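PDB 5J6C: putative reductase from Peptoclostridium difficile, which probably uses bound flavin mononucleotide to reduce nitro compounds, the antibiotic metronidazole perhaps among them. Local coordinates for residues Gln87-Leu97 against Cys139-Asp150. Sequence-based numbering, arbitrary orientation.
Sequences QCRTKGGGFFL and CWIQVRNRMYDD. With FMN (flavin mononucleotide), chain C.
Arg89 CA and Tyr148 CA lie 4.1 Å apart, and further along Gly94 runs past Ile141, so segment 87-97 lies against the end of strand 139-142 and the chain that leaves it. At the Arg89-Tyr148 end Tyr148 O is gripped twice by Thr90, by N at 2.9 Å and by OG1 at 2.6 Å, both donors lying in the carbonyl plane. With its CG2 placed anti to its own carbonyl carbon, Thr90 sets this methyl over a face of the Tyr148 ring, 3.5 Å from the centroid in a CH-pi contact, and Tyr157 of helix 154-162 stacks on the same ring. Arg89, Gly93 and Gln142 bring both segments to the FMN pocket of this nitroreductase-family fold: FMN O4 accepts from Arg89 NH1 at 2.8 Å, at the edge of the guanidinium plane, and from Gln142 N, while FMN N3 donates to Gly93 O. A bend at chi3 (57°) turns the Arg89 guanidinium toward the flavin, and a weak bond links NH1 to Gln142 O. Arg146 CG lies over the centre of one face of the Arg89 guanidinium, and Gly92 O above the opposite face, toward the rim; the Arg89 and Arg146 guanidinium planes stand 70° apart, with water 1 accepting from Arg146 NE and weakly from Arg89 NH2. Beyond Gly93, Ile141 CD1 packs 3.7 Å from Gly94 CA and also meets Leu97 CD2, while Ile141 CG1 reaches Phe96 CZ at 3.6 Å.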
ATOM      1  N   GLN A  87     -12.273   4.405 -20.266  1.00 20.23           N
ATOM      2  CA  GLN A  87     -11.534   5.118 -21.300  1.00 22.66           C
ATOM      3  C   GLN A  87     -10.434   6.024 -20.743  1.00 22.40           C
ATOM      4  O   GLN A  87      -9.868   6.818 -21.499  1.00 21.74           O
ATOM      5  CB  GLN A  87     -12.501   5.956 -22.145  1.00 23.20           C
ATOM      6  CG  GLN A  87     -13.203   5.200 -23.260  1.00 20.85           C
ATOM      7  CD  GLN A  87     -12.246   4.775 -24.356  1.00 26.79           C
ATOM      8  OE1 GLN A  87     -11.880   3.603 -24.449  1.00 33.31           O
ATOM      9  NE2 GLN A  87     -11.821   5.731 -25.187  1.00 25.33           N
ATOM     10  N   CYS A  88     -10.109   5.927 -19.447  1.00 19.71           N
ATOM     11  CA  CYS A  88      -9.217   6.918 -18.844  1.00 19.31           C
ATOM     12  C   CYS A  88      -7.792   6.811 -19.367  1.00 21.27           C
ATOM     13  O   CYS A  88      -7.035   7.782 -19.284  1.00 20.77           O
ATOM     14  CB  CYS A  88      -9.214   6.789 -17.319  1.00 18.53           C
ATOM     15  SG  CYS A  88      -8.447   5.288 -16.691  1.00 19.74           S
ATOM     16  N   ARG A  89      -7.413   5.656 -19.892  1.00 22.17           N
ATOM     17  CA  ARG A  89      -6.147   5.477 -20.590  1.00 20.12           C
ATOM     18  C   ARG A  89      -6.511   4.875 -21.946  1.00 21.83           C
ATOM     19  O   ARG A  89      -6.807   3.677 -22.049  1.00 23.62           O
ATOM     20  CB  ARG A  89      -5.205   4.602 -19.777  1.00 18.60           C
ATOM     21  CG  ARG A  89      -4.798   5.277 -18.464  1.00 20.82           C
ATOM     22  CD  ARG A  89      -4.213   4.294 -17.454  1.00 20.03           C
ATOM     23  NE  ARG A  89      -3.071   3.574 -17.994  1.00 19.83           N
ATOM     24  CZ  ARG A  89      -2.539   2.504 -17.422  1.00 21.29           C
ATOM     25  NH1 ARG A  89      -3.056   2.031 -16.296  1.00 21.59           N
ATOM     26  NH2 ARG A  89      -1.510   1.897 -17.979  1.00 20.60           N
ATOM     27  N   THR A  90      -6.537   5.732 -22.976  1.00 21.08           N
ATOM     28  CA  THR A  90      -7.012   5.312 -24.293  1.00 22.63           C
ATOM     29  C   THR A  90      -6.150   4.219 -24.890  1.00 22.01           C
ATOM     30  O   THR A  90      -6.602   3.524 -25.805  1.00 23.71           O
ATOM     31  CB  THR A  90      -7.049   6.490 -25.282  1.00 21.62           C
ATOM     32  OG1 THR A  90      -5.716   6.999 -25.481  1.00 21.15           O
ATOM     33  CG2 THR A  90      -7.958   7.581 -24.764  1.00 21.81           C
ATOM     34  N   LYS A  91      -4.919   4.059 -24.413  1.00 20.92           N
ATOM     35  CA  LYS A  91      -4.039   3.044 -24.966  1.00 21.44           C
ATOM     36  C   LYS A  91      -4.043   1.757 -24.151  1.00 24.17           C
ATOM     37  O   LYS A  91      -3.242   0.864 -24.426  1.00 28.59           O
ATOM     38  CB  LYS A  91      -2.632   3.617 -25.122  1.00 26.36           C
ATOM     39  CG  LYS A  91      -2.625   4.829 -26.088  1.00 29.16           C
ATOM     40  CD  LYS A  91      -1.230   5.226 -26.573  1.00 39.76           C
ATOM     41  CE  LYS A  91      -1.214   6.670 -27.100  1.00 37.03           C
ATOM     42  NZ  LYS A  91      -2.223   6.910 -28.177  1.00 34.59           N
ATOM     43  N   GLY A  92      -4.946   1.631 -23.176  1.00 23.97           N
ATOM     44  CA  GLY A  92      -5.075   0.405 -22.411  1.00 24.04           C
ATOM     45  C   GLY A  92      -4.759   0.580 -20.940  1.00 30.11           C
ATOM     46  O   GLY A  92      -4.020   1.497 -20.565  1.00 21.02           O
ATOM     47  N   GLY A  93      -5.310  -0.296 -20.093  1.00 23.79           N
ATOM     48  CA  GLY A  93      -5.053  -0.220 -18.670  1.00 23.24           C
ATOM     49  C   GLY A  93      -6.302  -0.472 -17.855  1.00 23.96           C
ATOM     50  O   GLY A  93      -6.271  -1.194 -16.848  1.00 20.17           O
ATOM     51  N   GLY A  94      -7.408   0.124 -18.283  1.00 23.85           N
ATOM     52  CA  GLY A  94      -8.665  -0.011 -17.567  1.00 22.01           C
ATOM     53  C   GLY A  94      -9.866  -0.291 -18.453  1.00 20.06           C
ATOM     54  O   GLY A  94     -11.005  -0.065 -18.034  1.00 17.94           O
ATOM     55  N   PHE A  95      -9.628  -0.788 -19.673  1.00 18.80           N
ATOM     56  CA  PHE A  95     -10.737  -1.062 -20.589  1.00 20.88           C
ATOM     57  C   PHE A  95     -11.747  -2.020 -19.968  1.00 18.40           C
ATOM     58  O   PHE A  95     -12.958  -1.885 -20.188  1.00 21.74           O
ATOM     59  CB  PHE A  95     -10.225  -1.642 -21.910  1.00 18.99           C
ATOM     60  CG  PHE A  95      -9.464  -0.662 -22.771  1.00 21.98           C
ATOM     61  CD1 PHE A  95      -9.711   0.705 -22.704  1.00 23.81           C
ATOM     62  CD2 PHE A  95      -8.487  -1.121 -23.650  1.00 20.72           C
ATOM     63  CE1 PHE A  95      -9.003   1.607 -23.511  1.00 19.71           C
ATOM     64  CE2 PHE A  95      -7.766  -0.230 -24.462  1.00 21.29           C
ATOM     65  CZ  PHE A  95      -8.018   1.132 -24.394  1.00 23.42           C
ATOM     66  N   PHE A  96     -11.271  -2.997 -19.192  1.00 20.09           N
ATOM     67  CA  PHE A  96     -12.186  -3.980 -18.608  1.00 19.95           C
ATOM     68  C   PHE A  96     -13.155  -3.342 -17.624  1.00 24.88           C
ATOM     69  O   PHE A  96     -14.168  -3.959 -17.265  1.00 23.47           O
ATOM     70  CB  PHE A  96     -11.394  -5.091 -17.915  1.00 21.84           C
ATOM     71  CG  PHE A  96     -10.465  -4.585 -16.843  1.00 20.99           C
ATOM     72  CD1 PHE A  96     -10.888  -4.508 -15.517  1.00 18.85           C
ATOM     73  CD2 PHE A  96      -9.180  -4.177 -17.160  1.00 18.72           C
ATOM     74  CE1 PHE A  96     -10.033  -4.038 -14.522  1.00 19.76           C
ATOM     75  CE2 PHE A  96      -8.315  -3.697 -16.177  1.00 19.20           C
ATOM     76  CZ  PHE A  96      -8.740  -3.630 -14.854  1.00 17.13           C
ATOM     77  N   LEU A  97     -12.865  -2.121 -17.167  1.00 20.66           N
ATOM     78  CA  LEU A  97     -13.727  -1.492 -16.180  1.00 22.29           C
ATOM     79  C   LEU A  97     -15.151  -1.334 -16.699  1.00 22.44           C
ATOM     80  O   LEU A  97     -16.099  -1.323 -15.908  1.00 28.32           O
ATOM     81  CB  LEU A  97     -13.127  -0.153 -15.777  1.00 20.98           C
ATOM     82  CG  LEU A  97     -13.727   0.644 -14.640  1.00 21.35           C
ATOM     83  CD1 LEU A  97     -13.704  -0.139 -13.365  1.00 18.19           C
ATOM     84  CD2 LEU A  97     -12.913   1.916 -14.501  1.00 22.29           C
ATOM     85  N   CYS A 139      -9.092  -5.474  -9.397  1.00 19.68           N
ATOM     86  CA  CYS A 139      -7.897  -5.135 -10.151  1.00 17.20           C
ATOM     87  C   CYS A 139      -7.604  -3.653  -9.997  1.00 18.48           C
ATOM     88  O   CYS A 139      -8.510  -2.818 -10.094  1.00 16.92           O
ATOM     89  CB  CYS A 139      -8.039  -5.482 -11.632  1.00 19.53           C
ATOM     90  SG  CYS A 139      -6.418  -5.417 -12.426  1.00 19.84           S
ATOM     91  N   TRP A 140      -6.342  -3.343  -9.745  1.00 14.90           N
ATOM     92  CA  TRP A 140      -5.886  -1.969  -9.633  1.00 17.23           C
ATOM     93  C   TRP A 140      -5.700  -1.397 -11.033  1.00 17.95           C
ATOM     94  O   TRP A 140      -5.109  -2.043 -11.904  1.00 18.68           O
ATOM     95  CB  TRP A 140      -4.579  -1.955  -8.831  1.00 19.52           C
ATOM     96  CG  TRP A 140      -3.811  -0.667  -8.623  1.00 20.21           C
ATOM     97  CD1 TRP A 140      -3.390   0.217  -9.577  1.00 18.01           C
ATOM     98  CD2 TRP A 140      -3.290  -0.178  -7.366  1.00 16.60           C
ATOM     99  NE1 TRP A 140      -2.658   1.232  -8.989  1.00 17.09           N
ATOM    100  CE2 TRP A 140      -2.594   1.016  -7.636  1.00 16.47           C
ATOM    101  CE3 TRP A 140      -3.372  -0.628  -6.040  1.00 17.72           C
ATOM    102  CZ2 TRP A 140      -1.970   1.768  -6.631  1.00 17.46           C
ATOM    103  CZ3 TRP A 140      -2.755   0.117  -5.040  1.00 21.13           C
ATOM    104  CH2 TRP A 140      -2.065   1.307  -5.344  1.00 18.95           C
ATOM    105  N   ILE A 141      -6.225  -0.202 -11.263  1.00 19.11           N
ATOM    106  CA  ILE A 141      -6.028   0.517 -12.516  1.00 17.00           C
ATOM    107  C   ILE A 141      -5.195   1.750 -12.189  1.00 18.58           C
ATOM    108  O   ILE A 141      -5.679   2.664 -11.510  1.00 16.62           O
ATOM    109  CB  ILE A 141      -7.364   0.898 -13.169  1.00 20.63           C
ATOM    110  CG1 ILE A 141      -8.171  -0.362 -13.484  1.00 20.24           C
ATOM    111  CG2 ILE A 141      -7.132   1.733 -14.431  1.00 20.88           C
ATOM    112  CD1 ILE A 141      -9.552  -0.068 -13.961  1.00 20.05           C
ATOM    113  N   GLN A 142      -3.940   1.771 -12.650  1.00 18.43           N
ATOM    114  CA  GLN A 142      -3.035   2.872 -12.340  1.00 16.82           C
ATOM    115  C   GLN A 142      -3.487   4.156 -13.034  1.00 17.60           C
ATOM    116  O   GLN A 142      -3.773   4.147 -14.233  1.00 17.20           O
ATOM    117  CB  GLN A 142      -1.615   2.507 -12.773  1.00 17.88           C
ATOM    118  CG  GLN A 142      -0.554   3.518 -12.400  1.00 17.18           C
ATOM    119  CD  GLN A 142      -0.407   3.706 -10.890  1.00 20.17           C
ATOM    120  OE1 GLN A 142      -0.651   2.785 -10.115  1.00 18.61           O
ATOM    121  NE2 GLN A 142      -0.004   4.907 -10.473  1.00 16.48           N
ATOM    122  N   VAL A 143      -3.525   5.268 -12.285  1.00 20.32           N
ATOM    123  CA  VAL A 143      -3.878   6.585 -12.816  1.00 18.15           C
ATOM    124  C   VAL A 143      -2.715   7.568 -12.712  1.00 21.38           C
ATOM    125  O   VAL A 143      -2.339   8.212 -13.704  1.00 18.17           O
ATOM    126  CB  VAL A 143      -5.135   7.155 -12.120  1.00 17.46           C
ATOM    127  CG1 VAL A 143      -5.411   8.588 -12.605  1.00 17.98           C
ATOM    128  CG2 VAL A 143      -6.336   6.243 -12.394  1.00 17.70           C
ATOM    129  N   ARG A 144      -2.145   7.720 -11.514  1.00 16.76           N
ATOM    130  CA  ARG A 144      -0.996   8.597 -11.352  1.00 18.28           C
ATOM    131  C   ARG A 144       0.099   8.202 -12.337  1.00 19.61           C
ATOM    132  O   ARG A 144       0.366   7.016 -12.541  1.00 20.67           O
ATOM    133  CB  ARG A 144      -0.467   8.532  -9.912  1.00 18.71           C
ATOM    134  CG  ARG A 144       0.552   9.621  -9.607  1.00 19.48           C
ATOM    135  CD  ARG A 144       1.241   9.435  -8.257  1.00 18.33           C
ATOM    136  NE  ARG A 144       2.122   8.271  -8.244  1.00 16.72           N
ATOM    137  CZ  ARG A 144       3.412   8.311  -8.556  1.00 17.79           C
ATOM    138  NH1 ARG A 144       4.143   7.203  -8.513  1.00 15.10           N
ATOM    139  NH2 ARG A 144       3.971   9.460  -8.913  1.00 20.14           N
ATOM    140  N   ASN A 145       0.708   9.206 -12.979  1.00 18.07           N
ATOM    141  CA  ASN A 145       1.800   9.007 -13.927  1.00 19.71           C
ATOM    142  C   ASN A 145       1.355   8.274 -15.183  1.00 22.39           C
ATOM    143  O   ASN A 145       2.194   7.738 -15.913  1.00 23.09           O
ATOM    144  CB  ASN A 145       2.981   8.254 -13.290  1.00 21.90           C
ATOM    145  CG  ASN A 145       3.865   9.151 -12.431  1.00 27.63           C
ATOM    146  OD1 ASN A 145       3.645  10.360 -12.327  1.00 29.18           O
ATOM    147  ND2 ASN A 145       4.860   8.549 -11.785  1.00 31.86           N
ATOM    148  N   ARG A 146       0.051   8.231 -15.449  1.00 19.37           N
ATOM    149  CA  ARG A 146      -0.489   7.599 -16.643  1.00 19.25           C
ATOM    150  C   ARG A 146      -1.227   8.638 -17.474  1.00 22.72           C
ATOM    151  O   ARG A 146      -1.806   9.594 -16.940  1.00 20.28           O
ATOM    152  CB  ARG A 146      -1.433   6.450 -16.289  1.00 18.28           C
ATOM    153  CG  ARG A 146      -0.715   5.290 -15.605  1.00 22.38           C
ATOM    154  CD  ARG A 146       0.391   4.748 -16.527  1.00 22.27           C
ATOM    155  NE  ARG A 146       1.181   3.684 -15.914  1.00 23.43           N
ATOM    156  CZ  ARG A 146       2.399   3.846 -15.409  1.00 24.76           C
ATOM    157  NH1 ARG A 146       2.979   5.041 -15.435  1.00 22.29           N
ATOM    158  NH2 ARG A 146       3.043   2.809 -14.879  1.00 23.26           N
ATOM    159  N   MET A 147      -1.212   8.445 -18.788  1.00 20.15           N
ATOM    160  CA  MET A 147      -1.823   9.402 -19.698  1.00 24.43           C
ATOM    161  C   MET A 147      -3.143   8.854 -20.226  1.00 20.96           C
ATOM    162  O   MET A 147      -3.250   7.664 -20.551  1.00 18.61           O
ATOM    163  CB  MET A 147      -0.879   9.728 -20.867  1.00 21.27           C
ATOM    164  CG  MET A 147       0.452  10.365 -20.466  1.00 23.41           C
ATOM    165  SD  MET A 147       0.342  11.959 -19.608  1.00 28.71           S
ATOM    166  CE  MET A 147      -0.261  12.998 -20.956  1.00 22.64           C
ATOM    167  N   TYR A 148      -4.157   9.725 -20.278  1.00 20.11           N
ATOM    168  CA  TYR A 148      -5.319   9.448 -21.120  1.00 22.13           C
ATOM    169  C   TYR A 148      -4.895   9.272 -22.576  1.00 19.74           C
ATOM    170  O   TYR A 148      -5.295   8.313 -23.242  1.00 20.41           O
ATOM    171  CB  TYR A 148      -6.354  10.569 -20.985  1.00 20.22           C
ATOM    172  CG  TYR A 148      -7.432  10.558 -22.051  1.00 23.26           C
ATOM    173  CD1 TYR A 148      -7.270  11.265 -23.257  1.00 22.60           C
ATOM    174  CD2 TYR A 148      -8.615   9.848 -21.858  1.00 20.82           C
ATOM    175  CE1 TYR A 148      -8.267  11.250 -24.236  1.00 22.33           C
ATOM    176  CE2 TYR A 148      -9.618   9.842 -22.818  1.00 19.75           C
ATOM    177  CZ  TYR A 148      -9.442  10.533 -23.997  1.00 21.69           C
ATOM    178  OH  TYR A 148     -10.441  10.497 -24.933  1.00 21.72           O
ATOM    179  N   ASP A 149      -4.078  10.191 -23.077  1.00 20.83           N
ATOM    180  CA  ASP A 149      -3.440  10.081 -24.389  1.00 20.29           C
ATOM    181  C   ASP A 149      -2.216  10.985 -24.360  1.00 22.46           C
ATOM    182  O   ASP A 149      -1.859  11.523 -23.307  1.00 19.97           O
ATOM    183  CB  ASP A 149      -4.419  10.430 -25.525  1.00 21.66           C
ATOM    184  CG  ASP A 149      -4.808  11.908 -25.553  1.00 23.09           C
ATOM    185  OD1 ASP A 149      -4.290  12.703 -24.739  1.00 18.93           O
ATOM    186  OD2 ASP A 149      -5.639  12.280 -26.420  1.00 23.69           O
ATOM    187  N   ASP A 150      -1.612  11.222 -25.528  1.00 21.69           N
ATOM    188  CA  ASP A 150      -0.355  11.964 -25.555  1.00 27.33           C
ATOM    189  C   ASP A 150      -0.475  13.375 -24.990  1.00 24.56           C
ATOM    190  O   ASP A 150       0.541  13.953 -24.600  1.00 26.33           O
ATOM    191  CB  ASP A 150       0.194  12.031 -26.981  1.00 26.53           C
ATOM    192  CG  ASP A 150       0.930  10.770 -27.377  1.00 29.39           C
ATOM    193  OD1 ASP A 150       1.631  10.803 -28.402  1.00 29.65           O
ATOM    194  OD2 ASP A 150       0.819   9.750 -26.659  1.00 28.90           O
TER
HETATM  195  N1  FMN C 201      -3.583  -4.190 -13.933  1.00 16.28           N
HETATM  196  C2  FMN C 201      -4.188  -3.668 -15.063  1.00 17.48           C
HETATM  197  O2  FMN C 201      -4.828  -4.387 -15.815  1.00 20.22           O
HETATM  198  N3  FMN C 201      -4.090  -2.327 -15.365  1.00 21.22           N
HETATM  199  C4  FMN C 201      -3.364  -1.485 -14.549  1.00 19.17           C
HETATM  200  O4  FMN C 201      -3.257  -0.286 -14.801  1.00 19.15           O
HETATM  201  C4A FMN C 201      -2.736  -2.001 -13.429  1.00 21.37           C
HETATM  202  N5  FMN C 201      -2.026  -1.142 -12.625  1.00 17.39           N
HETATM  203  C5A FMN C 201      -1.432  -1.623 -11.489  1.00 21.04           C
HETATM  204  C6  FMN C 201      -0.713  -0.743 -10.692  1.00 19.13           C
HETATM  205  C7  FMN C 201      -0.112  -1.203  -9.549  1.00 15.35           C
HETATM  206  C7M FMN C 201       0.652  -0.252  -8.682  1.00 18.19           C
HETATM  207  C8  FMN C 201      -0.216  -2.532  -9.207  1.00 20.40           C
HETATM  208  C8M FMN C 201       0.437  -3.012  -7.958  1.00 21.66           C
HETATM  209  C9  FMN C 201      -0.924  -3.420  -9.995  1.00 19.93           C
HETATM  210  C9A FMN C 201      -1.537  -2.961 -11.154  1.00 19.69           C
HETATM  211  N10 FMN C 201      -2.250  -3.829 -11.969  1.00 22.08           N
HETATM  212  C10 FMN C 201      -2.855  -3.352 -13.113  1.00 20.37           C
HETATM  213  C1' FMN C 201      -2.367  -5.282 -11.608  1.00 19.08           C
HETATM  214  C2' FMN C 201      -1.083  -6.052 -11.945  1.00 20.95           C
HETATM  215  O2' FMN C 201      -1.039  -6.372 -13.325  1.00 21.88           O
HETATM  216  C3' FMN C 201      -0.992  -7.317 -11.086  1.00 18.24           C
HETATM  217  O3' FMN C 201      -1.159  -6.960  -9.734  1.00 19.28           O
HETATM  218  C4' FMN C 201       0.352  -8.034 -11.245  1.00 23.49           C
HETATM  219  O4' FMN C 201       0.495  -8.437 -12.592  1.00 15.95           O
HETATM  220  C5' FMN C 201       0.432  -9.248 -10.317  1.00 21.66           C
HETATM  221  O5' FMN C 201      -0.562 -10.169 -10.711  1.00 23.56           O
HETATM  222  P   FMN C 201      -1.728 -10.590  -9.686  1.00 21.28           P
HETATM  223  O1P FMN C 201      -2.299  -9.343  -9.044  1.00 18.12           O
HETATM  224  O2P FMN C 201      -2.833 -11.325 -10.412  1.00 21.24           O
HETATM  225  O3P FMN C 201      -1.093 -11.460  -8.630  1.00 22.15           O
HETATM  226  O   HOH W   1       0.994   0.535 -16.227  1.00 29.70           O
HETATM  227  O   HOH W   2      -3.171   5.794 -22.396  1.00 19.73           O
HETATM  228  O   HOH W   3      -2.257  10.231 -28.035  1.00 24.30           O